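Side-chain contacts in putative uncharacterized protein tcp24 (Actinoplanes teichomyceticus, PDB 4Q38), which transfers long aliphatic acyl chains from acyl-CoA onto the amino sugar of glycopeptide antibiotics related to teicoplanin: residues Thr20-Leu25 with Glu29-Trp34; Pro84-Leu89 with Gly119-Tyr124. All blocks are in the same frame, centred on the assembly; numbering follows the deposited sequence.

Interaction 1: Thr20-Leu25 with Glu29-Trp34; sequences TVRIAL and ERTAAW
R22 reaches over the turn that leads into the next helix and meets T31 and A32 with its stem and E29 with its end. CG is anti to the backbone N (chi1 -168°), which sends the chain across the gap; the bend at chi3 (64°) then turns the guanidinium toward E29. There E29 CG covers one face of the guanidinium, 3.7 Å from R22 NH1, which also touches E29 N at 3.6 Å. The carboxylate beyond CG is tilted 50° from the guanidinium plane, and OE1 of E29 remains 4.4 Å from NH2 of R22, well out of that plane. Their opposite charges probably attract, but no N-H is aimed at the oxygen. The directed bonds of R22 go elsewhere: NE forms a salt bridge with E19, and NH1 bonds to L27 O. Nearer the helix, R22 CG packs 3.7 Å from T31 OG1, a hydroxyl already bonded to E28 O. R22 CD lies 4.4 Å from A32 CB, so the aliphatic stem of the arginine runs beside T31 and A32. The contact joins consecutive helices 18-25 and 32-41 at the protein surface, while V21, A24 and L25 of the first helix rest on helix 84-98.

Interaction 2: Pro84-Leu89 with Gly119-Tyr124; sequences PALWWL and GAAARY
L86 meets A121 and A122 on a short turn of helix whose G119 O is gripped twice, by R123 N at 2.9 Å and more weakly by A122 N at 3.1 Å. The next bond along, Y124 N to A120 O, completes the turn. G119 enters it with a positive phi (80°), a value that favours glycine, and Y124 leaves it, serving at the same time as N-cap of helix 125-143.

Across the gap a single methyl does the touching. L86 CD1 lies over the face of the peptide that links A121 to A122, 3.8 Å from A121 O and 4.1 Å from A122 N; it approaches the carbonyl from above the peptide plane. The same methyl also touches A121 CB at 3.9 Å. With CG anti to the backbone N (chi1 -163°), the torsion carries the branched end of L86 toward helix 119-123, and its second torsion, chi2 146°, is turned off a staggered value. P78 also packs against L86.

Other sides of both helices are engaged too. A85 packs on helix 18-25, W88 and L89 on both 18-25 and 32-41, while A120 and Y124 lie against helix 67-76, where Y124 OH bonds to E72.

Both segments belong to the N-acyltransferase N-terminal domain, and the contact lies away from the acyl-CoA and sugar pockets. The amides of A122, R123 and Y124 bond within the helix, and the contact across is van der Waals: a leucine methyl set against alanine carbon and a peptide face, buried but without directional preference.

Interaction 1 is a surface contact between neighbours in sequence, interaction 2 a buried one between helices 30 residues apart, and their centres lie about 13 Å from each other. They share no helix, yet they touch: helix 18-25 leans on helix 84-98, with V21 CG2 3.6 Å from W88 CE3 and L25 CD1 3.7 Å from L89 CD2. Helix 84-98 touches both helix 18-25 and helix 119-123. The chemistry follows the place: near solvent a long arginine lays its aliphatic stem and charged end along a turn and gives its N-H bonds to E19 and L27, close in sequence, whereas inside the domain a leucine methyl meets an alanine methyl and a peptide face.

Interaction 1: Thr20-Leu25 with Glu29-Trp34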
ATOM      1  N   THR A  20     -21.448  15.282  13.319  1.00 41.49           N
ATOM      2  CA  THR A  20     -20.615  16.088  14.213  1.00 41.78           C
ATOM      3  C   THR A  20     -19.132  15.764  14.000  1.00 39.59           C
ATOM      4  O   THR A  20     -18.299  16.670  13.922  1.00 37.41           O
ATOM      5  CB  THR A  20     -21.026  15.897  15.692  1.00 43.82           C
ATOM      6  OG1 THR A  20     -22.411  16.234  15.839  1.00 45.09           O
ATOM      7  CG2 THR A  20     -20.210  16.789  16.623  1.00 44.45           C
ATOM      8  N   VAL A  21     -18.825  14.473  13.887  1.00 37.75           N
ATOM      9  CA  VAL A  21     -17.476  14.011  13.552  1.00 35.41           C
ATOM     10  C   VAL A  21     -17.043  14.611  12.215  1.00 34.95           C
ATOM     11  O   VAL A  21     -15.981  15.239  12.129  1.00 34.78           O
ATOM     12  CB  VAL A  21     -17.398  12.464  13.529  1.00 34.86           C
ATOM     13  CG1 VAL A  21     -16.047  11.983  13.022  1.00 34.01           C
ATOM     14  CG2 VAL A  21     -17.670  11.896  14.913  1.00 34.26           C
ATOM     15  N   ARG A  22     -17.882  14.455  11.190  1.00 35.65           N
ATOM     16  CA  ARG A  22     -17.572  14.951   9.846  1.00 36.01           C
ATOM     17  C   ARG A  22     -17.227  16.441   9.856  1.00 37.24           C
ATOM     18  O   ARG A  22     -16.226  16.860   9.267  1.00 34.60           O
ATOM     19  CB  ARG A  22     -18.742  14.703   8.888  1.00 37.54           C
ATOM     20  CG  ARG A  22     -18.385  14.931   7.426  1.00 39.33           C
ATOM     21  CD  ARG A  22     -19.602  14.814   6.512  1.00 41.24           C
ATOM     22  NE  ARG A  22     -20.605  15.848   6.777  1.00 42.34           N
ATOM     23  CZ  ARG A  22     -20.517  17.114   6.372  1.00 41.64           C
ATOM     24  NH1 ARG A  22     -19.460  17.537   5.684  1.00 40.46           N
ATOM     25  NH2 ARG A  22     -21.492  17.966   6.666  1.00 43.54           N
ATOM     26  N   ILE A  23     -18.063  17.223  10.542  1.00 36.32           N
ATOM     27  CA  ILE A  23     -17.918  18.680  10.596  1.00 36.91           C
ATOM     28  C   ILE A  23     -16.686  19.083  11.415  1.00 33.84           C
ATOM     29  O   ILE A  23     -15.900  19.924  10.980  1.00 35.66           O
ATOM     30  CB  ILE A  23     -19.224  19.353  11.099  1.00 36.50           C
ATOM     31  CG1 ILE A  23     -20.328  19.206  10.039  1.00 38.53           C
ATOM     32  CG2 ILE A  23     -18.996  20.825  11.420  1.00 37.14           C
ATOM     33  CD1 ILE A  23     -21.745  19.390  10.558  1.00 41.09           C
ATOM     34  N   ALA A  24     -16.508  18.455  12.573  1.00 34.42           N
ATOM     35  CA  ALA A  24     -15.336  18.704  13.430  1.00 34.22           C
ATOM     36  C   ALA A  24     -14.021  18.463  12.699  1.00 33.91           C
ATOM     37  O   ALA A  24     -13.090  19.261  12.813  1.00 33.22           O
ATOM     38  CB  ALA A  24     -15.397  17.844  14.686  1.00 33.99           C
ATOM     39  N   LEU A  25     -13.947  17.363  11.949  1.00 32.88           N
ATOM     40  CA  LEU A  25     -12.696  16.981  11.293  1.00 31.57           C
ATOM     41  C   LEU A  25     -12.490  17.687   9.959  1.00 31.67           C
ATOM     42  O   LEU A  25     -11.392  17.651   9.392  1.00 31.72           O
ATOM     43  CB  LEU A  25     -12.595  15.455  11.142  1.00 30.16           C
ATOM     44  CG  LEU A  25     -12.612  14.626  12.430  1.00 29.68           C
ATOM     45  CD1 LEU A  25     -12.609  13.138  12.119  1.00 31.13           C
ATOM     46  CD2 LEU A  25     -11.465  14.966  13.378  1.00 30.97           C
ATOM     47  N   GLU A  29     -18.696  16.371   2.382  1.00 47.83           N
ATOM     48  CA  GLU A  29     -20.055  15.826   2.474  1.00 49.11           C
ATOM     49  C   GLU A  29     -20.174  14.400   1.944  1.00 47.83           C
ATOM     50  O   GLU A  29     -20.957  13.612   2.466  1.00 47.92           O
ATOM     51  CB  GLU A  29     -21.058  16.737   1.762  1.00 52.53           C
ATOM     52  CG  GLU A  29     -21.278  18.070   2.463  1.00 57.16           C
ATOM     53  CD  GLU A  29     -22.561  18.762   2.034  1.00 61.89           C
ATOM     54  OE1 GLU A  29     -23.485  18.864   2.872  1.00 63.11           O
ATOM     55  OE2 GLU A  29     -22.648  19.196   0.862  1.00 61.60           O
ATOM     56  N   ARG A  30     -19.391  14.072   0.920  1.00 48.50           N
ATOM     57  CA  ARG A  30     -19.424  12.735   0.326  1.00 50.35           C
ATOM     58  C   ARG A  30     -19.007  11.628   1.308  1.00 49.38           C
ATOM     59  O   ARG A  30     -19.392  10.469   1.133  1.00 50.32           O
ATOM     60  CB  ARG A  30     -18.573  12.689  -0.950  1.00 54.44           C
ATOM     61  CG  ARG A  30     -17.081  12.529  -0.708  1.00 59.55           C
ATOM     62  CD  ARG A  30     -16.274  12.689  -1.985  1.00 64.08           C
ATOM     63  NE  ARG A  30     -16.024  14.098  -2.294  1.00 70.27           N
ATOM     64  CZ  ARG A  30     -15.028  14.824  -1.783  1.00 72.27           C
ATOM     65  NH1 ARG A  30     -14.168  14.288  -0.923  1.00 71.00           N
ATOM     66  NH2 ARG A  30     -14.892  16.097  -2.135  1.00 73.26           N
ATOM     67  N   THR A  31     -18.240  11.986   2.342  1.00 44.36           N
ATOM     68  CA  THR A  31     -17.777  11.011   3.335  1.00 42.34           C
ATOM     69  C   THR A  31     -18.885  10.582   4.303  1.00 42.01           C
ATOM     70  O   THR A  31     -18.698   9.650   5.089  1.00 42.01           O
ATOM     71  CB  THR A  31     -16.534  11.504   4.131  1.00 41.00           C
ATOM     72  OG1 THR A  31     -16.898  12.583   5.002  1.00 40.66           O
ATOM     73  CG2 THR A  31     -15.417  11.951   3.193  1.00 40.32           C
ATOM     74  N   ALA A  32     -20.036  11.253   4.230  1.00 41.01           N
ATOM     75  CA  ALA A  32     -21.169  10.979   5.121  1.00 40.81           C
ATOM     76  C   ALA A  32     -21.618   9.512   5.132  1.00 39.57           C
ATOM     77  O   ALA A  32     -21.873   8.946   6.202  1.00 39.92           O
ATOM     78  CB  ALA A  32     -22.344  11.901   4.798  1.00 41.38           C
ATOM     79  N   ALA A  33     -21.720   8.910   3.946  1.00 39.05           N
ATOM     80  CA  ALA A  33     -22.127   7.505   3.818  1.00 38.98           C
ATOM     81  C   ALA A  33     -21.177   6.579   4.576  1.00 38.15           C
ATOM     82  O   ALA A  33     -21.612   5.695   5.316  1.00 38.49           O
ATOM     83  CB  ALA A  33     -22.207   7.102   2.348  1.00 39.50           C
ATOM     84  N   TRP A  34     -19.875   6.801   4.393  1.00 38.52           N
ATOM     85  CA  TRP A  34     -18.837   6.050   5.105  1.00 36.84           C
ATOM     86  C   TRP A  34     -18.988   6.197   6.595  1.00 35.75           C
ATOM     87  O   TRP A  34     -18.952   5.215   7.343  1.00 34.89           O
ATOM     88  CB  TRP A  34     -17.460   6.525   4.641  1.00 36.01           C
ATOM     89  CG  TRP A  34     -16.285   5.958   5.407  1.00 35.08           C
ATOM     90  CD1 TRP A  34     -15.381   6.653   6.211  1.00 35.59           C
ATOM     91  CD2 TRP A  34     -15.833   4.561   5.444  1.00 35.99           C
ATOM     92  NE1 TRP A  34     -14.436   5.808   6.733  1.00 33.88           N
ATOM     93  CE2 TRP A  34     -14.645   4.539   6.313  1.00 34.96           C
ATOM     94  CE3 TRP A  34     -16.278   3.367   4.870  1.00 35.71           C
ATOM     95  CZ2 TRP A  34     -13.954   3.366   6.583  1.00 35.07           C
ATOM     96  CZ3 TRP A  34     -15.565   2.189   5.150  1.00 36.90           C
ATOM     97  CH2 TRP A  34     -14.435   2.192   5.988  1.00 35.07           C
TER

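Interaction 2: Pro84-Leu89 with Gly119-Tyr124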
ATOM      1  N   PRO A  84     -11.909  13.924  20.684  1.00 35.62           N
ATOM      2  CA  PRO A  84     -13.030  12.976  20.656  1.00 35.57           C
ATOM      3  C   PRO A  84     -13.496  12.552  19.266  1.00 36.18           C
ATOM      4  O   PRO A  84     -13.834  11.381  19.075  1.00 36.00           O
ATOM      5  CB  PRO A  84     -14.154  13.720  21.398  1.00 36.41           C
ATOM      6  CG  PRO A  84     -13.805  15.166  21.269  1.00 34.35           C
ATOM      7  CD  PRO A  84     -12.305  15.214  21.289  1.00 34.78           C
ATOM      8  N   ALA A  85     -13.532  13.488  18.321  1.00 34.38           N
ATOM      9  CA  ALA A  85     -13.991  13.189  16.964  1.00 34.66           C
ATOM     10  C   ALA A  85     -12.982  12.275  16.281  1.00 34.25           C
ATOM     11  O   ALA A  85     -13.356  11.274  15.669  1.00 32.86           O
ATOM     12  CB  ALA A  85     -14.183  14.466  16.160  1.00 34.07           C
ATOM     13  N   LEU A  86     -11.701  12.613  16.413  1.00 32.95           N
ATOM     14  CA  LEU A  86     -10.635  11.798  15.851  1.00 34.69           C
ATOM     15  C   LEU A  86     -10.633  10.394  16.463  1.00 34.27           C
ATOM     16  O   LEU A  86     -10.473   9.398  15.748  1.00 33.91           O
ATOM     17  CB  LEU A  86      -9.283  12.489  16.035  1.00 35.30           C
ATOM     18  CG  LEU A  86      -8.153  11.951  15.151  1.00 36.13           C
ATOM     19  CD1 LEU A  86      -7.214  13.075  14.749  1.00 36.84           C
ATOM     20  CD2 LEU A  86      -7.398  10.835  15.853  1.00 35.00           C
ATOM     21  N   TRP A  87     -10.827  10.313  17.781  1.00 33.15           N
ATOM     22  CA  TRP A  87     -10.844   9.029  18.475  1.00 33.26           C
ATOM     23  C   TRP A  87     -12.005   8.170  18.052  1.00 33.67           C
ATOM     24  O   TRP A  87     -11.839   6.964  17.834  1.00 33.29           O
ATOM     25  CB  TRP A  87     -10.824   9.193  19.997  1.00 33.64           C
ATOM     26  CG  TRP A  87     -10.296   7.951  20.673  1.00 32.35           C
ATOM     27  CD1 TRP A  87     -11.030   6.873  21.157  1.00 32.84           C
ATOM     28  CD2 TRP A  87      -8.890   7.595  20.911  1.00 33.65           C
ATOM     29  NE1 TRP A  87     -10.201   5.910  21.681  1.00 33.95           N
ATOM     30  CE2 TRP A  87      -8.905   6.276  21.561  1.00 34.12           C
ATOM     31  CE3 TRP A  87      -7.663   8.215  20.667  1.00 34.07           C
ATOM     32  CZ2 TRP A  87      -7.733   5.632  21.952  1.00 34.56           C
ATOM     33  CZ3 TRP A  87      -6.487   7.554  21.069  1.00 34.11           C
ATOM     34  CH2 TRP A  87      -6.526   6.294  21.694  1.00 34.40           C
ATOM     35  N   TRP A  88     -13.182   8.783  17.925  1.00 33.58           N
ATOM     36  CA  TRP A  88     -14.385   8.103  17.434  1.00 34.75           C
ATOM     37  C   TRP A  88     -14.097   7.409  16.126  1.00 34.41           C
ATOM     38  O   TRP A  88     -14.429   6.231  15.940  1.00 32.42           O
ATOM     39  CB  TRP A  88     -15.504   9.123  17.250  1.00 35.57           C
ATOM     40  CG  TRP A  88     -16.845   8.569  16.811  1.00 36.70           C
ATOM     41  CD1 TRP A  88     -17.920   8.212  17.627  1.00 37.62           C
ATOM     42  CD2 TRP A  88     -17.321   8.339  15.434  1.00 36.90           C
ATOM     43  NE1 TRP A  88     -18.980   7.779  16.878  1.00 37.56           N
ATOM     44  CE2 TRP A  88     -18.693   7.826  15.557  1.00 36.80           C
ATOM     45  CE3 TRP A  88     -16.766   8.493  14.159  1.00 36.16           C
ATOM     46  CZ2 TRP A  88     -19.457   7.486  14.443  1.00 37.19           C
ATOM     47  CZ3 TRP A  88     -17.545   8.144  13.044  1.00 36.49           C
ATOM     48  CH2 TRP A  88     -18.859   7.656  13.183  1.00 37.36           C
ATOM     49  N   LEU A  89     -13.448   8.138  15.224  1.00 32.54           N
ATOM     50  CA  LEU A  89     -13.119   7.646  13.883  1.00 31.55           C
ATOM     51  C   LEU A  89     -12.021   6.578  13.887  1.00 30.94           C
ATOM     52  O   LEU A  89     -12.086   5.617  13.123  1.00 31.05           O
ATOM     53  CB  LEU A  89     -12.710   8.816  12.997  1.00 30.29           C
ATOM     54  CG  LEU A  89     -12.573   8.522  11.508  1.00 30.58           C
ATOM     55  CD1 LEU A  89     -13.921   8.135  10.920  1.00 30.83           C
ATOM     56  CD2 LEU A  89     -11.994   9.731  10.803  1.00 29.88           C
ATOM     57  N   GLY A 119      -3.744  19.188  12.189  1.00 27.29           N
ATOM     58  CA  GLY A 119      -2.385  19.050  12.709  1.00 27.50           C
ATOM     59  C   GLY A 119      -1.767  17.671  12.552  1.00 28.77           C
ATOM     60  O   GLY A 119      -2.176  16.883  11.701  1.00 27.29           O
ATOM     61  N   ALA A 120      -0.762  17.394  13.373  1.00 27.83           N
ATOM     62  CA  ALA A 120      -0.008  16.156  13.285  1.00 29.25           C
ATOM     63  C   ALA A 120      -0.877  14.902  13.522  1.00 29.67           C
ATOM     64  O   ALA A 120      -0.733  13.912  12.805  1.00 30.26           O
ATOM     65  CB  ALA A 120       1.174  16.200  14.240  1.00 28.91           C
ATOM     66  N   ALA A 121      -1.780  14.946  14.505  1.00 28.38           N
ATOM     67  CA  ALA A 121      -2.693  13.816  14.756  1.00 28.92           C
ATOM     68  C   ALA A 121      -3.537  13.491  13.515  1.00 28.26           C
ATOM     69  O   ALA A 121      -3.822  12.318  13.231  1.00 27.91           O
ATOM     70  CB  ALA A 121      -3.602  14.109  15.945  1.00 28.99           C
ATOM     71  N   ALA A 122      -3.932  14.530  12.787  1.00 28.00           N
ATOM     72  CA  ALA A 122      -4.705  14.356  11.555  1.00 29.03           C
ATOM     73  C   ALA A 122      -3.836  13.793  10.432  1.00 29.72           C
ATOM     74  O   ALA A 122      -4.229  12.839   9.758  1.00 28.69           O
ATOM     75  CB  ALA A 122      -5.331  15.670  11.132  1.00 30.16           C
ATOM     76  N   ARG A 123      -2.663  14.392  10.235  1.00 28.57           N
ATOM     77  CA  ARG A 123      -1.699  13.916   9.228  1.00 28.31           C
ATOM     78  C   ARG A 123      -1.278  12.466   9.471  1.00 27.74           C
ATOM     79  O   ARG A 123      -1.104  11.707   8.524  1.00 27.82           O
ATOM     80  CB  ARG A 123      -0.456  14.815   9.196  1.00 28.04           C
ATOM     81  CG  ARG A 123      -0.717  16.207   8.631  1.00 26.99           C
ATOM     82  CD  ARG A 123       0.574  17.006   8.503  1.00 28.80           C
ATOM     83  NE  ARG A 123       1.052  17.581   9.767  1.00 28.08           N
ATOM     84  CZ  ARG A 123       2.189  17.238  10.368  1.00 29.28           C
ATOM     85  NH1 ARG A 123       2.985  16.291   9.849  1.00 26.93           N
ATOM     86  NH2 ARG A 123       2.542  17.851  11.492  1.00 28.30           N
ATOM     87  N   TYR A 124      -1.110  12.089  10.734  1.00 26.35           N
ATOM     88  CA  TYR A 124      -0.668  10.739  11.061  1.00 25.41           C
ATOM     89  C   TYR A 124      -1.820   9.786  11.409  1.00 24.38           C
ATOM     90  O   TYR A 124      -1.586   8.687  11.904  1.00 24.77           O
ATOM     91  CB  TYR A 124       0.368  10.772  12.191  1.00 25.66           C
ATOM     92  CG  TYR A 124       1.724  11.339  11.809  1.00 25.46           C
ATOM     93  CD1 TYR A 124       2.484  10.766  10.782  1.00 25.67           C
ATOM     94  CD2 TYR A 124       2.268  12.421  12.505  1.00 26.37           C
ATOM     95  CE1 TYR A 124       3.731  11.262  10.450  1.00 26.34           C
ATOM     96  CE2 TYR A 124       3.523  12.931  12.182  1.00 27.35           C
ATOM     97  CZ  TYR A 124       4.250  12.352  11.151  1.00 28.28           C
ATOM     98  OH  TYR A 124       5.496  12.848  10.824  1.00 28.94           O
TER